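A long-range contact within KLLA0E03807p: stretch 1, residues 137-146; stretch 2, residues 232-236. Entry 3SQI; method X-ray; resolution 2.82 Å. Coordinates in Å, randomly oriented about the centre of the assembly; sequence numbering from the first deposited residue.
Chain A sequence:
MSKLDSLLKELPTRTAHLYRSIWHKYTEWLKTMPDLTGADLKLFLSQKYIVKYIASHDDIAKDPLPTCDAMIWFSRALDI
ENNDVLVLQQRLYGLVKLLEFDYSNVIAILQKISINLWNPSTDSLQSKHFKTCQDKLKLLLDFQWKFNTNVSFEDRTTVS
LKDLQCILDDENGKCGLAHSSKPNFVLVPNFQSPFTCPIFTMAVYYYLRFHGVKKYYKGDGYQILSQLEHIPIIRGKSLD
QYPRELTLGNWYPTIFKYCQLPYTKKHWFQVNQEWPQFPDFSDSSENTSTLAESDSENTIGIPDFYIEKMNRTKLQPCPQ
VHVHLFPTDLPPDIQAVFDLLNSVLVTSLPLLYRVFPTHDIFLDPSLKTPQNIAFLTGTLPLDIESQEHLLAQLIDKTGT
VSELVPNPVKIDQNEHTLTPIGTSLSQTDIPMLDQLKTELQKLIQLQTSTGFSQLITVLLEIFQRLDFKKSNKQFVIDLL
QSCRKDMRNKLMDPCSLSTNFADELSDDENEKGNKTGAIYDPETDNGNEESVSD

Stretch 1 137-146: LKLLLDFQWK
Stretch 2 (232-236) PIIRG

Residues 137-146 lie inside a longer α-helix, with phi between -52° and -70° and psi between -32° and -57°. Its i to i+4 ladder includes Leu141 N to Leu137 O at 2.9 Å, Asp142 N to Lys138 O at 3.0 Å and Trp145 N to Leu141 O at 2.9 Å. Residues 232-236 form neither helix nor strand. Pro232 is extended (-73/143), Ile233 turns into helical space (-57/-32), Ile234 (-139/133) and Arg235 (-95/143) extend again, and Gly236 sits at -91/-150. The register is set by Lys138 and Ile234, whose CA atoms are 6.3 Å apart. No hydrogen bond crosses the contact, so side-chain packing, burying 327 Å² in total, carries it.

The helix meets the loop through Lys138, Leu141, Asp142 and Trp145, a spacing of three, one and three that keeps these residues on one flank. Leu141 (chi1 t, chi2 p) points toward the loop and touches two consecutive isoleucines with one methyl: its CD2 lies 3.7 Å from Ile233 CG2 and 3.6 Å from Ile234 CG2. One turn later, Trp145 (chi1 t, chi2 15°) also points toward the loop, and its CH2 meets Ile233 CG1 obliquely at 3.9 Å. Ile233 is m, m.

Ile234, chi1 89° (p) and chi2 t, has the largest covered area, 84 Å². It spans a helical turn: its CB is 3.6 Å from Lys138 CG, while its CD1 reaches 4.2 Å from Asp142 CB. Lys138 leaves sideways and contributes aliphatic length through t, t, m and an off-well chi4 of 105°; its CD comes 3.3 Å from Arg235 O. Arg235 (p, t, m, chi4 175°) points away, and its NE hydrogen-bonds Gly236 O at 3.0 Å.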

ATOM      1  N   LEU A 137       4.661  -8.870  14.332  1.00 90.34           N
ATOM      2  CA  LEU A 137       4.338  -7.628  13.637  1.00 79.78           C
ATOM      3  C   LEU A 137       5.360  -7.247  12.564  1.00 87.01           C
ATOM      4  O   LEU A 137       5.000  -6.684  11.536  1.00 88.89           O
ATOM      5  CB  LEU A 137       4.120  -6.482  14.621  1.00 73.68           C
ATOM      6  CG  LEU A 137       2.770  -6.589  15.326  1.00 77.66           C
ATOM      7  CD1 LEU A 137       2.412  -5.279  15.983  1.00 70.45           C
ATOM      8  CD2 LEU A 137       1.705  -6.989  14.324  1.00 71.70           C
ATOM      9  N   LYS A 138       6.629  -7.553  12.798  1.00 86.62           N
ATOM     10  CA  LYS A 138       7.658  -7.231  11.822  1.00 85.82           C
ATOM     11  C   LYS A 138       7.339  -7.967  10.525  1.00 96.61           C
ATOM     12  O   LYS A 138       7.189  -7.354   9.444  1.00107.41           O
ATOM     13  CB  LYS A 138       9.031  -7.640  12.355  1.00 91.93           C
ATOM     14  CG  LYS A 138      10.193  -6.901  11.719  1.00 99.06           C
ATOM     15  CD  LYS A 138      11.491  -7.130  12.482  1.00 96.65           C
ATOM     16  CE  LYS A 138      11.270  -7.077  13.981  1.00 98.66           C
ATOM     17  NZ  LYS A 138      11.310  -8.445  14.578  1.00117.34           N
ATOM     18  N   LEU A 139       7.206  -9.287  10.638  1.00 89.48           N
ATOM     19  CA  LEU A 139       6.848 -10.071   9.466  1.00 84.03           C
ATOM     20  C   LEU A 139       5.578  -9.507   8.846  1.00 88.91           C
ATOM     21  O   LEU A 139       5.556  -9.143   7.673  1.00 93.98           O
ATOM     22  CB  LEU A 139       6.637 -11.541   9.821  1.00 89.18           C
ATOM     23  CG  LEU A 139       6.487 -12.459   8.605  1.00 84.81           C
ATOM     24  CD1 LEU A 139       7.789 -12.505   7.816  1.00 77.64           C
ATOM     25  CD2 LEU A 139       6.067 -13.860   9.012  1.00 84.90           C
ATOM     26  N   LEU A 140       4.525  -9.410   9.651  1.00 83.29           N
ATOM     27  CA  LEU A 140       3.225  -9.001   9.142  1.00 64.06           C
ATOM     28  C   LEU A 140       3.306  -7.705   8.352  1.00 61.05           C
ATOM     29  O   LEU A 140       2.604  -7.539   7.368  1.00 69.83           O
ATOM     30  CB  LEU A 140       2.212  -8.849  10.277  1.00 64.01           C
ATOM     31  CG  LEU A 140       0.876  -8.274   9.802  1.00 62.85           C
ATOM     32  CD1 LEU A 140       0.117  -9.310   8.982  1.00 71.23           C
ATOM     33  CD2 LEU A 140       0.030  -7.768  10.962  1.00 65.55           C
ATOM     34  N   LEU A 141       4.143  -6.773   8.792  1.00 78.47           N
ATOM     35  CA  LEU A 141       4.280  -5.516   8.070  1.00 69.60           C
ATOM     36  C   LEU A 141       4.941  -5.803   6.741  1.00 58.33           C
ATOM     37  O   LEU A 141       4.488  -5.320   5.708  1.00 72.45           O
ATOM     38  CB  LEU A 141       5.105  -4.487   8.843  1.00 74.01           C
ATOM     39  CG  LEU A 141       5.187  -3.137   8.120  1.00 69.72           C
ATOM     40  CD1 LEU A 141       3.964  -2.306   8.453  1.00 78.17           C
ATOM     41  CD2 LEU A 141       6.454  -2.371   8.469  1.00 63.12           C
ATOM     42  N   ASP A 142       6.002  -6.601   6.746  1.00 65.67           N
ATOM     43  CA  ASP A 142       6.618  -6.924   5.456  1.00 79.63           C
ATOM     44  C   ASP A 142       5.624  -7.551   4.458  1.00 79.47           C
ATOM     45  O   ASP A 142       5.565  -7.164   3.287  1.00 75.32           O
ATOM     46  CB  ASP A 142       7.823  -7.830   5.625  1.00 80.57           C
ATOM     47  CG  ASP A 142       8.543  -8.057   4.326  1.00 88.38           C
ATOM     48  OD1 ASP A 142       8.332  -9.119   3.704  1.00 99.71           O
ATOM     49  OD2 ASP A 142       9.306  -7.158   3.915  1.00 91.52           O
ATOM     50  N   PHE A 143       4.843  -8.513   4.936  1.00 83.06           N
ATOM     51  CA  PHE A 143       3.811  -9.153   4.126  1.00 76.75           C
ATOM     52  C   PHE A 143       2.731  -8.180   3.640  1.00 78.07           C
ATOM     53  O   PHE A 143       2.491  -8.068   2.442  1.00 85.78           O
ATOM     54  CB  PHE A 143       3.176 -10.296   4.916  1.00 74.64           C
ATOM     55  CG  PHE A 143       2.007 -10.942   4.230  1.00 77.04           C
ATOM     56  CD1 PHE A 143       2.199 -11.782   3.146  1.00 83.06           C
ATOM     57  CD2 PHE A 143       0.718 -10.735   4.689  1.00 79.02           C
ATOM     58  CE1 PHE A 143       1.120 -12.386   2.520  1.00 83.45           C
ATOM     59  CE2 PHE A 143      -0.363 -11.336   4.070  1.00 86.93           C
ATOM     60  CZ  PHE A 143      -0.163 -12.163   2.983  1.00 88.10           C
ATOM     61  N   GLN A 144       2.077  -7.485   4.567  1.00 66.53           N
ATOM     62  CA  GLN A 144       0.993  -6.568   4.225  1.00 64.72           C
ATOM     63  C   GLN A 144       1.512  -5.541   3.219  1.00 75.09           C
ATOM     64  O   GLN A 144       0.784  -5.052   2.344  1.00 65.09           O
ATOM     65  CB  GLN A 144       0.481  -5.850   5.481  1.00 55.91           C
ATOM     66  CG  GLN A 144      -0.049  -6.760   6.580  1.00 65.89           C
ATOM     67  CD  GLN A 144      -1.138  -6.094   7.420  1.00 81.37           C
ATOM     68  OE1 GLN A 144      -1.073  -4.896   7.713  1.00 83.54           O
ATOM     69  NE2 GLN A 144      -2.155  -6.870   7.796  1.00 83.18           N
ATOM     70  N   TRP A 145       2.792  -5.224   3.363  1.00 76.27           N
ATOM     71  CA  TRP A 145       3.453  -4.229   2.540  1.00 59.45           C
ATOM     72  C   TRP A 145       3.618  -4.744   1.117  1.00 74.08           C
ATOM     73  O   TRP A 145       3.189  -4.091   0.178  1.00 64.62           O
ATOM     74  CB  TRP A 145       4.816  -3.920   3.144  1.00 69.03           C
ATOM     75  CG  TRP A 145       5.562  -2.835   2.465  1.00 71.21           C
ATOM     76  CD1 TRP A 145       5.067  -1.933   1.579  1.00 66.57           C
ATOM     77  CD2 TRP A 145       6.955  -2.531   2.622  1.00 81.55           C
ATOM     78  NE1 TRP A 145       6.067  -1.075   1.170  1.00 72.98           N
ATOM     79  CE2 TRP A 145       7.237  -1.425   1.794  1.00 74.67           C
ATOM     80  CE3 TRP A 145       7.992  -3.088   3.382  1.00 84.17           C
ATOM     81  CZ2 TRP A 145       8.512  -0.861   1.703  1.00 71.10           C
ATOM     82  CZ3 TRP A 145       9.259  -2.533   3.289  1.00 74.03           C
ATOM     83  CH2 TRP A 145       9.509  -1.432   2.454  1.00 77.47           C
ATOM     84  N   LYS A 146       4.229  -5.920   0.955  1.00 82.46           N
ATOM     85  CA  LYS A 146       4.342  -6.526  -0.376  1.00 68.31           C
ATOM     86  C   LYS A 146       2.960  -6.639  -0.999  1.00 64.61           C
ATOM     87  O   LYS A 146       2.702  -6.131  -2.082  1.00 66.88           O
ATOM     88  CB  LYS A 146       4.966  -7.913  -0.288  1.00 66.58           C
ATOM     89  CG  LYS A 146       4.934  -8.686  -1.579  1.00 69.14           C
ATOM     90  CD  LYS A 146       5.909  -8.109  -2.586  1.00 80.01           C
ATOM     91  CE  LYS A 146       6.285  -9.128  -3.681  1.00 77.50           C
ATOM     92  NZ  LYS A 146       5.140  -9.529  -4.560  1.00 70.10           N
ATOM     93  N   PRO A 232      15.785   1.744   8.362  1.00 97.90           N
ATOM     94  CA  PRO A 232      15.052   0.698   7.632  1.00 99.16           C
ATOM     95  C   PRO A 232      13.629   0.513   8.149  1.00102.73           C
ATOM     96  O   PRO A 232      13.399   0.608   9.356  1.00112.71           O
ATOM     97  CB  PRO A 232      15.884  -0.564   7.893  1.00 90.66           C
ATOM     98  CG  PRO A 232      16.583  -0.293   9.172  1.00 92.96           C
ATOM     99  CD  PRO A 232      16.859   1.187   9.199  1.00 93.61           C
ATOM    100  N   ILE A 233      12.693   0.251   7.243  1.00 94.99           N
ATOM    101  CA  ILE A 233      11.286   0.110   7.611  1.00 90.16           C
ATOM    102  C   ILE A 233      11.063  -0.984   8.656  1.00 89.09           C
ATOM    103  O   ILE A 233      10.151  -0.892   9.477  1.00 91.72           O
ATOM    104  CB  ILE A 233      10.408  -0.167   6.380  1.00 86.82           C
ATOM    105  CG1 ILE A 233      10.645   0.906   5.321  1.00 83.63           C
ATOM    106  CG2 ILE A 233       8.933  -0.203   6.768  1.00 76.92           C
ATOM    107  CD1 ILE A 233      10.131   2.262   5.723  1.00 69.41           C
ATOM    108  N   ILE A 234      11.883  -2.029   8.606  1.00 86.89           N
ATOM    109  CA  ILE A 234      11.896  -3.038   9.661  1.00 90.93           C
ATOM    110  C   ILE A 234      13.348  -3.433   9.953  1.00 98.54           C
ATOM    111  O   ILE A 234      14.139  -3.654   9.036  1.00 93.26           O
ATOM    112  CB  ILE A 234      10.992  -4.281   9.337  1.00 75.19           C
ATOM    113  CG1 ILE A 234      11.745  -5.356   8.567  1.00101.53           C
ATOM    114  CG2 ILE A 234       9.740  -3.888   8.563  1.00 70.93           C
ATOM    115  CD1 ILE A 234      10.844  -6.499   8.152  1.00108.18           C
ATOM    116  N   ARG A 235      13.712  -3.488  11.229  1.00 93.87           N
ATOM    117  CA  ARG A 235      15.105  -3.712  11.582  1.00 94.36           C
ATOM    118  C   ARG A 235      15.403  -5.180  11.848  1.00107.13           C
ATOM    119  O   ARG A 235      14.571  -5.906  12.386  1.00109.41           O
ATOM    120  CB  ARG A 235      15.519  -2.857  12.783  1.00101.87           C
ATOM    121  CG  ARG A 235      14.772  -3.161  14.069  1.00104.49           C
ATOM    122  CD  ARG A 235      15.597  -2.761  15.292  1.00112.49           C
ATOM    123  NE  ARG A 235      16.662  -3.722  15.586  1.00118.73           N
ATOM    124  CZ  ARG A 235      17.578  -3.556  16.536  1.00113.46           C
ATOM    125  NH1 ARG A 235      17.569  -2.464  17.279  1.00114.80           N
ATOM    126  NH2 ARG A 235      18.506  -4.479  16.744  1.00113.03           N
ATOM    127  N   GLY A 236      16.594  -5.611  11.444  1.00121.36           N
ATOM    128  CA  GLY A 236      17.100  -6.925  11.796  1.00123.07           C
ATOM    129  C   GLY A 236      17.895  -6.823  13.082  1.00109.17           C
ATOM    130  O   GLY A 236      17.601  -5.976  13.928  1.00109.67           O
TER